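Local coordinates for Dbv8 protein (Nonomuraea, PDB 4MFZ) that probably transfers a long aliphatic acyl group from acyl-CoA to an amino group in glycopeptide antibiotic synthesis, as a GNAT-family N-acyltransferase, at residues R104-Y109 and L139-R144; Y133-T138 and W183-L188; Q304-L309 and H322-R327. All coordinates share one frame; numbering follows the deposited sequence.

Contacts 1 and 2 lie side by side in the helical N-terminal part of the chain and share helix 130-148, which meets the turn at 104-109 in contact 1 and helix 182-192 in contact 2. They touch one another: CE of M106 lies 4.0 Å from CG2 of T138. Contact 2 is buried throughout, an aromatic ring edge on leucines, whereas contact 1 is partly buried, a methionine on a helix, with a sodium ion on H105, the first residue of its turn. Contact 3 belongs to the GNAT-like C-terminal domain, with its centre about 44 Å from that of contact 1, and is a surface cluster of leucines. None of the three has a hydrogen bond between its segments.

Contact 1 of 3, residues R104-Y109 and L139-R144. With NA (sodium ion), chain C.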
ATOM      1  N   ARG A 104       0.528  15.999 -10.407  1.00 23.47           N
ATOM      2  CA  ARG A 104      -0.569  16.584 -11.188  1.00 24.90           C
ATOM      3  C   ARG A 104      -1.979  16.444 -10.558  1.00 25.01           C
ATOM      4  O   ARG A 104      -2.806  17.338 -10.720  1.00 24.50           O
ATOM      5  CB  ARG A 104      -0.549  15.950 -12.586  1.00 28.00           C
ATOM      6  CG  ARG A 104      -1.614  16.427 -13.551  1.00 31.80           C
ATOM      7  CD  ARG A 104      -1.113  17.662 -14.280  1.00 38.50           C
ATOM      8  NE  ARG A 104      -1.934  17.930 -15.449  1.00 41.46           N
ATOM      9  CZ  ARG A 104      -3.123  18.512 -15.392  1.00 44.42           C
ATOM     10  NH1 ARG A 104      -3.623  18.893 -14.216  1.00 44.78           N
ATOM     11  NH2 ARG A 104      -3.811  18.710 -16.513  1.00 46.08           N
ATOM     12  N   HIS A 105      -2.276  15.326  -9.884  1.00 23.89           N
ATOM     13  CA  HIS A 105      -3.511  15.212  -9.089  1.00 23.40           C
ATOM     14  C   HIS A 105      -3.255  14.931  -7.633  1.00 21.83           C
ATOM     15  O   HIS A 105      -3.995  14.203  -6.982  1.00 19.34           O
ATOM     16  CB  HIS A 105      -4.477  14.189  -9.689  1.00 27.15           C
ATOM     17  CG  HIS A 105      -4.807  14.458 -11.140  1.00 30.51           C
ATOM     18  ND1 HIS A 105      -5.410  15.595 -11.548  1.00 32.27           N
ATOM     19  CD2 HIS A 105      -4.539  13.725 -12.283  1.00 31.43           C
ATOM     20  CE1 HIS A 105      -5.543  15.579 -12.880  1.00 32.37           C
ATOM     21  NE2 HIS A 105      -5.006  14.434 -13.335  1.00 35.25           N
ATOM     22  N   MET A 106      -2.182  15.522  -7.123  1.00 21.95           N
ATOM     23  CA  MET A 106      -1.807  15.431  -5.728  1.00 22.22           C
ATOM     24  C   MET A 106      -2.985  15.799  -4.830  1.00 22.82           C
ATOM     25  O   MET A 106      -3.546  16.891  -4.914  1.00 22.03           O
ATOM     26  CB  MET A 106      -0.585  16.324  -5.452  1.00 20.99           C
ATOM     27  CG  MET A 106      -0.164  16.406  -3.984  1.00 20.54           C
ATOM     28  SD  MET A 106       0.483  14.850  -3.337  1.00 22.05           S
ATOM     29  CE  MET A 106       2.084  14.791  -4.157  1.00 19.84           C
ATOM     30  N   GLY A 107      -3.377  14.856  -3.989  1.00 23.33           N
ATOM     31  CA  GLY A 107      -4.361  15.143  -2.950  1.00 22.98           C
ATOM     32  C   GLY A 107      -5.791  15.176  -3.418  1.00 23.82           C
ATOM     33  O   GLY A 107      -6.681  15.485  -2.633  1.00 24.36           O
ATOM     34  N   ASP A 108      -6.029  14.817  -4.676  1.00 22.58           N
ATOM     35  CA  ASP A 108      -7.362  14.941  -5.235  1.00 22.41           C
ATOM     36  C   ASP A 108      -8.044  13.592  -5.298  1.00 22.09           C
ATOM     37  O   ASP A 108      -7.775  12.791  -6.218  1.00 20.49           O
ATOM     38  CB  ASP A 108      -7.309  15.584  -6.625  1.00 22.91           C
ATOM     39  CG  ASP A 108      -8.699  15.746  -7.250  1.00 25.05           C
ATOM     40  OD1 ASP A 108      -9.707  15.306  -6.657  1.00 26.89           O
ATOM     41  OD2 ASP A 108      -8.789  16.308  -8.356  1.00 26.44           O
ATOM     42  N   TYR A 109      -8.944  13.342  -4.340  1.00 22.19           N
ATOM     43  CA  TYR A 109      -9.602  12.025  -4.225  1.00 23.83           C
ATOM     44  C   TYR A 109     -10.726  11.774  -5.254  1.00 24.91           C
ATOM     45  O   TYR A 109     -11.230  10.649  -5.350  1.00 23.39           O
ATOM     46  CB  TYR A 109     -10.121  11.802  -2.802  1.00 26.83           C
ATOM     47  CG  TYR A 109     -11.084  12.870  -2.357  1.00 27.84           C
ATOM     48  CD1 TYR A 109     -12.426  12.790  -2.698  1.00 28.60           C
ATOM     49  CD2 TYR A 109     -10.649  13.975  -1.610  1.00 29.74           C
ATOM     50  CE1 TYR A 109     -13.324  13.772  -2.334  1.00 31.09           C
ATOM     51  CE2 TYR A 109     -11.548  14.969  -1.231  1.00 31.75           C
ATOM     52  CZ  TYR A 109     -12.885  14.856  -1.609  1.00 32.26           C
ATOM     53  OH  TYR A 109     -13.817  15.798  -1.235  1.00 37.89           O
ATOM     54  N   LEU A 139       8.387  12.775  -2.652  1.00 16.32           N
ATOM     55  CA  LEU A 139       8.337  13.156  -1.218  1.00 18.34           C
ATOM     56  C   LEU A 139       8.249  14.673  -0.979  1.00 18.06           C
ATOM     57  O   LEU A 139       7.441  15.094  -0.171  1.00 18.24           O
ATOM     58  CB  LEU A 139       9.535  12.581  -0.446  1.00 18.99           C
ATOM     59  CG  LEU A 139       9.257  11.660   0.742  1.00 21.36           C
ATOM     60  CD1 LEU A 139       8.157  10.692   0.375  1.00 21.09           C
ATOM     61  CD2 LEU A 139      10.503  10.890   1.161  1.00 20.56           C
ATOM     62  N   PRO A 140       9.079  15.494  -1.674  1.00 18.99           N
ATOM     63  CA  PRO A 140       8.921  16.928  -1.464  1.00 19.18           C
ATOM     64  C   PRO A 140       7.538  17.493  -1.824  1.00 19.26           C
ATOM     65  O   PRO A 140       7.008  18.313  -1.060  1.00 20.44           O
ATOM     66  CB  PRO A 140      10.049  17.547  -2.316  1.00 19.25           C
ATOM     67  CG  PRO A 140      11.087  16.478  -2.363  1.00 19.83           C
ATOM     68  CD  PRO A 140      10.293  15.200  -2.471  1.00 18.60           C
ATOM     69  N   ALA A 141       6.958  17.082  -2.957  1.00 18.35           N
ATOM     70  CA  ALA A 141       5.577  17.451  -3.291  1.00 16.61           C
ATOM     71  C   ALA A 141       4.599  16.946  -2.231  1.00 16.17           C
ATOM     72  O   ALA A 141       3.695  17.647  -1.813  1.00 15.00           O
ATOM     73  CB  ALA A 141       5.190  16.857  -4.646  1.00 15.84           C
ATOM     74  N   LEU A 142       4.758  15.692  -1.829  1.00 15.17           N
ATOM     75  CA  LEU A 142       3.842  15.117  -0.855  1.00 16.20           C
ATOM     76  C   LEU A 142       3.857  15.958   0.428  1.00 17.19           C
ATOM     77  O   LEU A 142       2.804  16.299   0.987  1.00 19.08           O
ATOM     78  CB  LEU A 142       4.244  13.645  -0.547  1.00 15.23           C
ATOM     79  CG  LEU A 142       3.405  12.885   0.476  1.00 15.14           C
ATOM     80  CD1 LEU A 142       3.846  13.258   1.885  1.00 16.35           C
ATOM     81  CD2 LEU A 142       1.933  13.194   0.299  1.00 15.29           C
ATOM     82  N   ARG A 143       5.057  16.254   0.893  1.00 17.87           N
ATOM     83  CA  ARG A 143       5.276  17.042   2.084  1.00 21.28           C
ATOM     84  C   ARG A 143       4.783  18.457   1.933  1.00 21.01           C
ATOM     85  O   ARG A 143       4.192  18.985   2.867  1.00 20.59           O
ATOM     86  CB  ARG A 143       6.737  16.973   2.511  1.00 23.60           C
ATOM     87  CG  ARG A 143       6.976  15.665   3.270  1.00 29.40           C
ATOM     88  CD  ARG A 143       8.416  15.188   3.260  1.00 34.54           C
ATOM     89  NE  ARG A 143       9.266  15.627   4.377  1.00 38.96           N
ATOM     90  CZ  ARG A 143       8.872  16.185   5.531  1.00 42.89           C
ATOM     91  NH1 ARG A 143       7.580  16.422   5.810  1.00 41.53           N
ATOM     92  NH2 ARG A 143       9.807  16.522   6.430  1.00 38.19           N
ATOM     93  N   ARG A 144       4.966  19.064   0.754  1.00 21.22           N
ATOM     94  CA  ARG A 144       4.317  20.352   0.525  1.00 20.99           C
ATOM     95  C   ARG A 144       2.796  20.261   0.672  1.00 21.09           C
ATOM     96  O   ARG A 144       2.186  21.118   1.317  1.00 23.01           O
ATOM     97  CB  ARG A 144       4.713  20.970  -0.813  1.00 22.11           C
ATOM     98  CG  ARG A 144       6.109  21.567  -0.790  1.00 23.76           C
ATOM     99  CD  ARG A 144       6.397  22.363  -2.060  1.00 26.25           C
ATOM    100  NE  ARG A 144       6.299  21.580  -3.287  1.00 26.42           N
ATOM    101  CZ  ARG A 144       7.303  20.926  -3.863  1.00 27.29           C
ATOM    102  NH1 ARG A 144       8.520  20.917  -3.323  1.00 26.22           N
ATOM    103  NH2 ARG A 144       7.075  20.258  -4.989  1.00 28.36           N
TER
HETATM  104 NA    NA C 402      -5.016  13.661 -15.412  1.00 26.27          NA
HETATM  105  O   HOH W   1      -5.602  14.476 -17.784  1.00 41.54           O
HETATM  106  O   HOH W   2      -4.806  11.557 -14.638  1.00 40.97           O
HETATM  107  O   HOH W   3      -2.899  13.409 -15.976  1.00 39.83           O
HETATM  108  O   HOH W   4      -6.964  12.527 -15.644  1.00 33.98           O
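M106 reaches across from the turn at 104-109 to lie against A141 and L142 on helix 130-148. Its CB points at the helix, and CG continues anti to the backbone N (chi1 175°). The chain then bends at both chi2 and chi3, which lays the sulfur and methyl along the helix surface. SD comes 4.2 Å from CA of L142 and 4.3 Å from its CD2. CE, at the tip, fits between neighbouring residues, 3.8 Å from CB of A141 and 3.7 Å from N of L142. Alanine suits this place because its small side chain lets the methyl approach the backbone.

M106 is held out by a type II turn from H105 to D108, closed by D108 N to H105 O at 3.1 Å. G107 takes the third position, where positive phi favours glycine, and R190 hydrogen-bonds to O of H105. The ring of H105 binds a sodium ion through NE2 at 2.2 Å, with four waters completing its observed ligands and CG of R104 near one ring face, displaced toward the rim. Between turn and helix the side-chain contacts are apolar, with no hydrogen bond across, and the flexible thioether can adapt to the helix surface by van der Waals packing.

Contact 2 of 3, residues Y133-T138 and W183-L188; sequences YVFLAT and WWLTLL
F135 of helix 130-148 packs by the edge of its ring against L185 and L188 of helix 182-192. The van der Waals contacts come first. CG of F135 stands anti to the backbone N (chi1 -161°), which carries the ring toward the other helix. CE1 and CZ each come 3.9 Å from CD2 of L188, a methyl lying near the ring plane rather than over a face. Farther back along the same edge, CD1 is 4.3 Å from CB of L185. The carbonyl O of L185 also lies near the ring plane, in loose contact with CE1 of F135 at 4.2 Å. Phenylalanine suits this place because a flat ring presents a thin apolar rim to the neighbouring helix, and the leucines line one edge of it; L185 and L188 also rest on Q162 of helix 162-174.

This is helix-to-helix packing inside the all-helical N-terminal domain, and helix 182-192 runs directly into 193-196, an outermost strand of the GNAT sheet.

The hydrogen bonding is internal to helix 130-148. T138 turns its hydroxyl back on its own helix, OG1 donating to O of V134 at 2.7 Å. The hydroxyl sits 26° off the plane of that carbonyl. This buried OG1 is also hydrogen-bonded to ND1 of H99.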
ATOM      1  N   TYR A 133      11.807   4.591  -6.162  1.00 13.85           N
ATOM      2  CA  TYR A 133      12.320   5.826  -6.775  1.00 14.00           C
ATOM      3  C   TYR A 133      11.208   6.835  -7.055  1.00 13.84           C
ATOM      4  O   TYR A 133      11.374   8.000  -6.756  1.00 14.34           O
ATOM      5  CB  TYR A 133      13.161   5.529  -8.022  1.00 14.51           C
ATOM      6  CG  TYR A 133      14.304   4.594  -7.703  1.00 14.62           C
ATOM      7  CD1 TYR A 133      15.249   4.939  -6.756  1.00 14.34           C
ATOM      8  CD2 TYR A 133      14.395   3.341  -8.303  1.00 15.15           C
ATOM      9  CE1 TYR A 133      16.289   4.078  -6.431  1.00 15.50           C
ATOM     10  CE2 TYR A 133      15.432   2.486  -7.994  1.00 15.82           C
ATOM     11  CZ  TYR A 133      16.374   2.872  -7.056  1.00 15.75           C
ATOM     12  OH  TYR A 133      17.401   2.029  -6.739  1.00 16.38           O
ATOM     13  N   VAL A 134      10.062   6.374  -7.541  1.00 13.95           N
ATOM     14  CA  VAL A 134       8.900   7.278  -7.718  1.00 14.17           C
ATOM     15  C   VAL A 134       8.498   7.856  -6.332  1.00 14.12           C
ATOM     16  O   VAL A 134       8.235   9.051  -6.190  1.00 12.63           O
ATOM     17  CB  VAL A 134       7.695   6.546  -8.344  1.00 14.50           C
ATOM     18  CG1 VAL A 134       6.512   7.482  -8.476  1.00 13.84           C
ATOM     19  CG2 VAL A 134       8.044   5.997  -9.714  1.00 14.88           C
ATOM     20  N   PHE A 135       8.487   6.997  -5.309  1.00 15.02           N
ATOM     21  CA  PHE A 135       8.163   7.454  -3.939  1.00 15.17           C
ATOM     22  C   PHE A 135       9.105   8.554  -3.467  1.00 14.28           C
ATOM     23  O   PHE A 135       8.656   9.629  -3.082  1.00 13.72           O
ATOM     24  CB  PHE A 135       8.233   6.291  -2.984  1.00 16.39           C
ATOM     25  CG  PHE A 135       7.502   6.515  -1.706  1.00 17.47           C
ATOM     26  CD1 PHE A 135       6.155   6.175  -1.597  1.00 17.93           C
ATOM     27  CD2 PHE A 135       8.172   7.034  -0.581  1.00 17.55           C
ATOM     28  CE1 PHE A 135       5.471   6.378  -0.380  1.00 19.07           C
ATOM     29  CE2 PHE A 135       7.496   7.224   0.621  1.00 18.13           C
ATOM     30  CZ  PHE A 135       6.145   6.897   0.717  1.00 17.80           C
ATOM     31  N   LEU A 136      10.412   8.288  -3.509  1.00 14.41           N
ATOM     32  CA  LEU A 136      11.420   9.249  -3.043  1.00 14.14           C
ATOM     33  C   LEU A 136      11.379  10.565  -3.845  1.00 14.51           C
ATOM     34  O   LEU A 136      11.425  11.661  -3.251  1.00 13.76           O
ATOM     35  CB  LEU A 136      12.828   8.655  -3.092  1.00 14.40           C
ATOM     36  CG  LEU A 136      13.179   7.384  -2.311  1.00 15.06           C
ATOM     37  CD1 LEU A 136      14.610   6.945  -2.643  1.00 13.44           C
ATOM     38  CD2 LEU A 136      12.992   7.631  -0.805  1.00 15.78           C
ATOM     39  N   ALA A 137      11.259  10.453  -5.176  1.00 14.02           N
ATOM     40  CA  ALA A 137      11.129  11.633  -6.064  1.00 14.06           C
ATOM     41  C   ALA A 137       9.936  12.523  -5.665  1.00 13.87           C
ATOM     42  O   ALA A 137       9.981  13.726  -5.814  1.00 14.86           O
ATOM     43  CB  ALA A 137      10.986  11.178  -7.517  1.00 13.46           C
ATOM     44  N   THR A 138       8.871  11.918  -5.168  1.00 14.67           N
ATOM     45  CA  THR A 138       7.591  12.618  -4.965  1.00 15.33           C
ATOM     46  C   THR A 138       7.446  13.137  -3.520  1.00 16.13           C
ATOM     47  O   THR A 138       6.495  13.862  -3.212  1.00 17.36           O
ATOM     48  CB  THR A 138       6.422  11.706  -5.390  1.00 15.00           C
ATOM     49  OG1 THR A 138       6.677  11.244  -6.718  1.00 16.54           O
ATOM     50  CG2 THR A 138       5.057  12.443  -5.425  1.00 15.79           C
ATOM     51  N   TRP A 183       0.117   0.080  -6.019  1.00 18.41           N
ATOM     52  CA  TRP A 183      -1.068   0.960  -6.097  1.00 18.68           C
ATOM     53  C   TRP A 183      -1.321   1.624  -4.758  1.00 18.19           C
ATOM     54  O   TRP A 183      -1.835   2.758  -4.710  1.00 16.67           O
ATOM     55  CB  TRP A 183      -2.329   0.211  -6.566  1.00 21.07           C
ATOM     56  CG  TRP A 183      -2.935  -0.646  -5.468  1.00 23.93           C
ATOM     57  CD1 TRP A 183      -2.525  -1.920  -5.068  1.00 24.59           C
ATOM     58  CD2 TRP A 183      -4.039  -0.290  -4.542  1.00 24.54           C
ATOM     59  NE1 TRP A 183      -3.272  -2.372  -4.005  1.00 25.92           N
ATOM     60  CE2 TRP A 183      -4.198  -1.441  -3.633  1.00 26.64           C
ATOM     61  CE3 TRP A 183      -4.870   0.826  -4.375  1.00 24.54           C
ATOM     62  CZ2 TRP A 183      -5.179  -1.460  -2.619  1.00 27.14           C
ATOM     63  CZ3 TRP A 183      -5.844   0.796  -3.348  1.00 24.22           C
ATOM     64  CH2 TRP A 183      -5.996  -0.321  -2.499  1.00 24.74           C
ATOM     65  N   TRP A 184      -0.972   0.937  -3.659  1.00 16.55           N
ATOM     66  CA  TRP A 184      -1.151   1.501  -2.317  1.00 16.40           C
ATOM     67  C   TRP A 184      -0.124   2.590  -2.026  1.00 16.45           C
ATOM     68  O   TRP A 184      -0.493   3.694  -1.595  1.00 16.45           O
ATOM     69  CB  TRP A 184      -1.143   0.390  -1.269  1.00 16.76           C
ATOM     70  CG  TRP A 184      -1.523   0.791   0.134  1.00 17.61           C
ATOM     71  CD1 TRP A 184      -0.722   0.724   1.287  1.00 17.90           C
ATOM     72  CD2 TRP A 184      -2.820   1.296   0.601  1.00 17.72           C
ATOM     73  NE1 TRP A 184      -1.417   1.127   2.389  1.00 17.76           N
ATOM     74  CE2 TRP A 184      -2.687   1.484   2.047  1.00 18.12           C
ATOM     75  CE3 TRP A 184      -4.045   1.569  -0.009  1.00 18.20           C
ATOM     76  CZ2 TRP A 184      -3.735   1.946   2.822  1.00 17.67           C
ATOM     77  CZ3 TRP A 184      -5.088   2.049   0.781  1.00 18.18           C
ATOM     78  CH2 TRP A 184      -4.929   2.232   2.166  1.00 17.66           C
ATOM     79  N   LEU A 185       1.161   2.324  -2.285  1.00 16.62           N
ATOM     80  CA  LEU A 185       2.187   3.372  -2.202  1.00 17.19           C
ATOM     81  C   LEU A 185       1.806   4.602  -3.031  1.00 16.66           C
ATOM     82  O   LEU A 185       1.965   5.724  -2.544  1.00 15.33           O
ATOM     83  CB  LEU A 185       3.571   2.889  -2.649  1.00 18.42           C
ATOM     84  CG  LEU A 185       4.228   1.724  -1.915  1.00 20.88           C
ATOM     85  CD1 LEU A 185       5.545   1.344  -2.612  1.00 20.44           C
ATOM     86  CD2 LEU A 185       4.440   2.105  -0.450  1.00 20.75           C
ATOM     87  N   THR A 186       1.320   4.380  -4.261  1.00 15.16           N
ATOM     88  CA  THR A 186       0.848   5.476  -5.143  1.00 16.04           C
ATOM     89  C   THR A 186      -0.240   6.329  -4.501  1.00 15.51           C
ATOM     90  O   THR A 186      -0.114   7.555  -4.422  1.00 15.99           O
ATOM     91  CB  THR A 186       0.405   4.954  -6.535  1.00 16.18           C
ATOM     92  OG1 THR A 186       1.520   4.341  -7.151  1.00 16.83           O
ATOM     93  CG2 THR A 186      -0.034   6.065  -7.436  1.00 17.54           C
ATOM     94  N   LEU A 187      -1.291   5.688  -4.018  1.00 15.76           N
ATOM     95  CA  LEU A 187      -2.344   6.388  -3.299  1.00 15.43           C
ATOM     96  C   LEU A 187      -1.836   7.188  -2.066  1.00 14.91           C
ATOM     97  O   LEU A 187      -2.259   8.326  -1.825  1.00 15.10           O
ATOM     98  CB  LEU A 187      -3.385   5.364  -2.886  1.00 16.41           C
ATOM     99  CG  LEU A 187      -4.790   5.877  -2.630  1.00 18.07           C
ATOM    100  CD1 LEU A 187      -5.378   6.415  -3.946  1.00 17.43           C
ATOM    101  CD2 LEU A 187      -5.624   4.725  -2.065  1.00 18.07           C
ATOM    102  N   LEU A 188      -0.918   6.596  -1.316  1.00 14.52           N
ATOM    103  CA  LEU A 188      -0.365   7.212  -0.109  1.00 14.52           C
ATOM    104  C   LEU A 188       0.495   8.428  -0.458  1.00 14.69           C
ATOM    105  O   LEU A 188       0.361   9.493   0.146  1.00 13.95           O
ATOM    106  CB  LEU A 188       0.465   6.189   0.656  1.00 14.24           C
ATOM    107  CG  LEU A 188       1.049   6.685   1.998  1.00 14.57           C
ATOM    108  CD1 LEU A 188       1.135   5.513   2.992  1.00 14.36           C
ATOM    109  CD2 LEU A 188       2.404   7.310   1.762  1.00 14.49           C
TER

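Contact 3 of 3, residues Q304-L309 and H322-R327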
ATOM      1  N   GLN A 304       4.110 -22.700  -1.837  1.00 36.72           N
ATOM      2  CA  GLN A 304       4.748 -23.887  -1.209  1.00 38.04           C
ATOM      3  C   GLN A 304       3.714 -24.929  -0.743  1.00 36.70           C
ATOM      4  O   GLN A 304       2.543 -24.595  -0.558  1.00 37.29           O
ATOM      5  CB  GLN A 304       5.751 -23.524  -0.096  1.00 39.73           C
ATOM      6  CG  GLN A 304       5.299 -22.494   0.915  1.00 40.81           C
ATOM      7  CD  GLN A 304       5.413 -21.072   0.388  1.00 42.89           C
ATOM      8  OE1 GLN A 304       4.509 -20.265   0.571  1.00 42.24           O
ATOM      9  NE2 GLN A 304       6.513 -20.770  -0.296  1.00 45.07           N
ATOM     10  N   PRO A 305       4.128 -26.203  -0.608  1.00 36.17           N
ATOM     11  CA  PRO A 305       3.164 -27.192  -0.094  1.00 35.88           C
ATOM     12  C   PRO A 305       2.623 -26.789   1.282  1.00 33.96           C
ATOM     13  O   PRO A 305       3.387 -26.323   2.135  1.00 33.19           O
ATOM     14  CB  PRO A 305       4.000 -28.477   0.016  1.00 35.56           C
ATOM     15  CG  PRO A 305       5.088 -28.296  -1.008  1.00 37.51           C
ATOM     16  CD  PRO A 305       5.415 -26.829  -0.984  1.00 35.94           C
ATOM     17  N   LEU A 306       1.321 -26.970   1.479  1.00 32.25           N
ATOM     18  CA  LEU A 306       0.660 -26.600   2.721  1.00 34.84           C
ATOM     19  C   LEU A 306       1.292 -27.153   3.991  1.00 36.70           C
ATOM     20  O   LEU A 306       1.355 -26.438   4.996  1.00 36.51           O
ATOM     21  CB  LEU A 306      -0.833 -26.933   2.664  1.00 36.12           C
ATOM     22  CG  LEU A 306      -1.808 -25.774   2.413  1.00 36.71           C
ATOM     23  CD1 LEU A 306      -1.287 -24.761   1.399  1.00 38.58           C
ATOM     24  CD2 LEU A 306      -3.196 -26.279   2.029  1.00 34.08           C
ATOM     25  N   GLU A 307       1.780 -28.395   3.950  1.00 37.17           N
ATOM     26  CA  GLU A 307       2.402 -29.042   5.122  1.00 38.78           C
ATOM     27  C   GLU A 307       3.751 -28.428   5.488  1.00 38.52           C
ATOM     28  O   GLU A 307       4.279 -28.644   6.582  1.00 37.51           O
ATOM     29  CB  GLU A 307       2.533 -30.561   4.918  1.00 42.39           C
ATOM     30  CG  GLU A 307       3.403 -31.001   3.750  1.00 47.83           C
ATOM     31  CD  GLU A 307       2.659 -31.010   2.413  1.00 54.19           C
ATOM     32  OE1 GLU A 307       1.522 -30.478   2.328  1.00 55.65           O
ATOM     33  OE2 GLU A 307       3.214 -31.559   1.431  1.00 55.84           O
ATOM     34  N   GLU A 308       4.291 -27.639   4.568  1.00 39.18           N
ATOM     35  CA  GLU A 308       5.555 -26.939   4.772  1.00 38.56           C
ATOM     36  C   GLU A 308       5.384 -25.622   5.541  1.00 36.90           C
ATOM     37  O   GLU A 308       6.368 -25.060   6.023  1.00 36.28           O
ATOM     38  CB  GLU A 308       6.148 -26.627   3.407  1.00 42.86           C
ATOM     39  CG  GLU A 308       7.647 -26.742   3.302  1.00 47.41           C
ATOM     40  CD  GLU A 308       8.072 -26.902   1.856  1.00 53.08           C
ATOM     41  OE1 GLU A 308       8.467 -25.884   1.241  1.00 55.36           O
ATOM     42  OE2 GLU A 308       7.967 -28.034   1.327  1.00 55.22           O
ATOM     43  N   LEU A 309       4.147 -25.111   5.628  1.00 34.39           N
ATOM     44  CA  LEU A 309       3.894 -23.797   6.271  1.00 32.84           C
ATOM     45  C   LEU A 309       4.114 -23.817   7.795  1.00 31.98           C
ATOM     46  O   LEU A 309       3.954 -24.865   8.431  1.00 29.96           O
ATOM     47  CB  LEU A 309       2.484 -23.283   5.962  1.00 30.86           C
ATOM     48  CG  LEU A 309       2.159 -22.459   4.709  1.00 31.38           C
ATOM     49  CD1 LEU A 309       3.378 -21.852   4.012  1.00 28.85           C
ATOM     50  CD2 LEU A 309       1.313 -23.264   3.738  1.00 31.02           C
ATOM     51  N   HIS A 322      -8.233 -26.250   7.954  1.00 26.53           N
ATOM     52  CA  HIS A 322      -9.466 -25.963   7.207  1.00 25.42           C
ATOM     53  C   HIS A 322      -9.320 -26.286   5.729  1.00 25.91           C
ATOM     54  O   HIS A 322     -10.175 -26.955   5.129  1.00 25.04           O
ATOM     55  CB  HIS A 322      -9.796 -24.497   7.392  1.00 25.04           C
ATOM     56  CG  HIS A 322     -11.219 -24.120   7.079  1.00 25.81           C
ATOM     57  ND1 HIS A 322     -11.558 -23.398   5.975  1.00 25.88           N
ATOM     58  CD2 HIS A 322     -12.393 -24.330   7.785  1.00 24.45           C
ATOM     59  CE1 HIS A 322     -12.878 -23.174   5.985  1.00 24.84           C
ATOM     60  NE2 HIS A 322     -13.388 -23.744   7.091  1.00 26.61           N
ATOM     61  N   LEU A 323      -8.239 -25.796   5.129  1.00 25.20           N
ATOM     62  CA  LEU A 323      -7.934 -26.049   3.720  1.00 26.52           C
ATOM     63  C   LEU A 323      -7.640 -27.529   3.409  1.00 27.18           C
ATOM     64  O   LEU A 323      -8.128 -28.058   2.412  1.00 28.34           O
ATOM     65  CB  LEU A 323      -6.758 -25.166   3.268  1.00 24.79           C
ATOM     66  CG  LEU A 323      -7.069 -23.678   3.000  1.00 26.17           C
ATOM     67  CD1 LEU A 323      -5.843 -22.889   2.541  1.00 24.64           C
ATOM     68  CD2 LEU A 323      -8.167 -23.545   1.960  1.00 24.44           C
ATOM     69  N   LEU A 324      -6.839 -28.183   4.255  1.00 28.46           N
ATOM     70  CA  LEU A 324      -6.528 -29.613   4.092  1.00 28.99           C
ATOM     71  C   LEU A 324      -7.782 -30.492   4.222  1.00 30.39           C
ATOM     72  O   LEU A 324      -7.872 -31.551   3.571  1.00 31.44           O
ATOM     73  CB  LEU A 324      -5.393 -30.083   5.019  1.00 30.32           C
ATOM     74  CG  LEU A 324      -3.950 -29.702   4.641  1.00 30.26           C
ATOM     75  CD1 LEU A 324      -2.943 -30.277   5.642  1.00 30.32           C
ATOM     76  CD2 LEU A 324      -3.612 -30.159   3.221  1.00 31.01           C
ATOM     77  N   ALA A 325      -8.757 -30.037   5.012  1.00 26.58           N
ATOM     78  CA  ALA A 325     -10.022 -30.747   5.151  1.00 27.38           C
ATOM     79  C   ALA A 325     -10.961 -30.520   3.958  1.00 28.49           C
ATOM     80  O   ALA A 325     -12.088 -30.980   3.979  1.00 26.23           O
ATOM     81  CB  ALA A 325     -10.719 -30.384   6.458  1.00 25.77           C
ATOM     82  N   GLY A 326     -10.488 -29.822   2.920  1.00 30.61           N
ATOM     83  CA  GLY A 326     -11.310 -29.565   1.717  1.00 30.13           C
ATOM     84  C   GLY A 326     -12.366 -28.475   1.879  1.00 29.96           C
ATOM     85  O   GLY A 326     -13.305 -28.396   1.085  1.00 30.73           O
ATOM     86  N   ARG A 327     -12.208 -27.639   2.910  1.00 30.53           N
ATOM     87  CA  ARG A 327     -13.114 -26.501   3.183  1.00 30.81           C
ATOM     88  C   ARG A 327     -12.531 -25.165   2.703  1.00 28.37           C
ATOM     89  O   ARG A 327     -11.365 -25.109   2.336  1.00 30.33           O
ATOM     90  CB  ARG A 327     -13.460 -26.449   4.670  1.00 29.17           C
ATOM     91  CG  ARG A 327     -14.237 -27.669   5.122  1.00 29.75           C
ATOM     92  CD  ARG A 327     -14.468 -27.686   6.625  1.00 29.92           C
ATOM     93  NE  ARG A 327     -15.394 -26.632   7.033  1.00 28.82           N
ATOM     94  CZ  ARG A 327     -15.636 -26.294   8.300  1.00 29.95           C
ATOM     95  NH1 ARG A 327     -15.023 -26.921   9.302  1.00 29.02           N
ATOM     96  NH2 ARG A 327     -16.492 -25.316   8.566  1.00 28.80           N
TER
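L306 faces L323 and L324 at the C-terminal end of helix 314-324, which finishes in a Schellman motif in the GNAT-like C-terminal domain. G326 supplies the positive phi of that ending, a conformation natural to glycine. Two bonds run back into the last turn, from R327 N to H322 O at 3.1 Å and from G326 N to L323 O at 3.0 Å.

The tighter part of the contact is where L306 meets L323. L306 belongs to the 3-10 segment 306-308, and its side chain is set roughly perpendicular to that of L323. CB of L323 makes the closest approach, 3.9 Å from CD2 of L306, with CD1 a little farther from the same methyl; the side chain also packs on D291 and L295 of helix 291-299. Leucine suits both places: L306 sends one branch, CD2, to L323 and L324 and also touches Y301, while L323 joins two helices.

On the solvent side, OE1 of E307 stays 5.2 Å from CD2 of L324, as befits a charged group on the surface. L324 is itself exposed, and only in this sense is the contact looser here. It is still in van der Waals contact: its side chain and that of L306 lie alongside, pointing opposite ways, with the CD2 methyls of L306 and L324 4.1 Å apart.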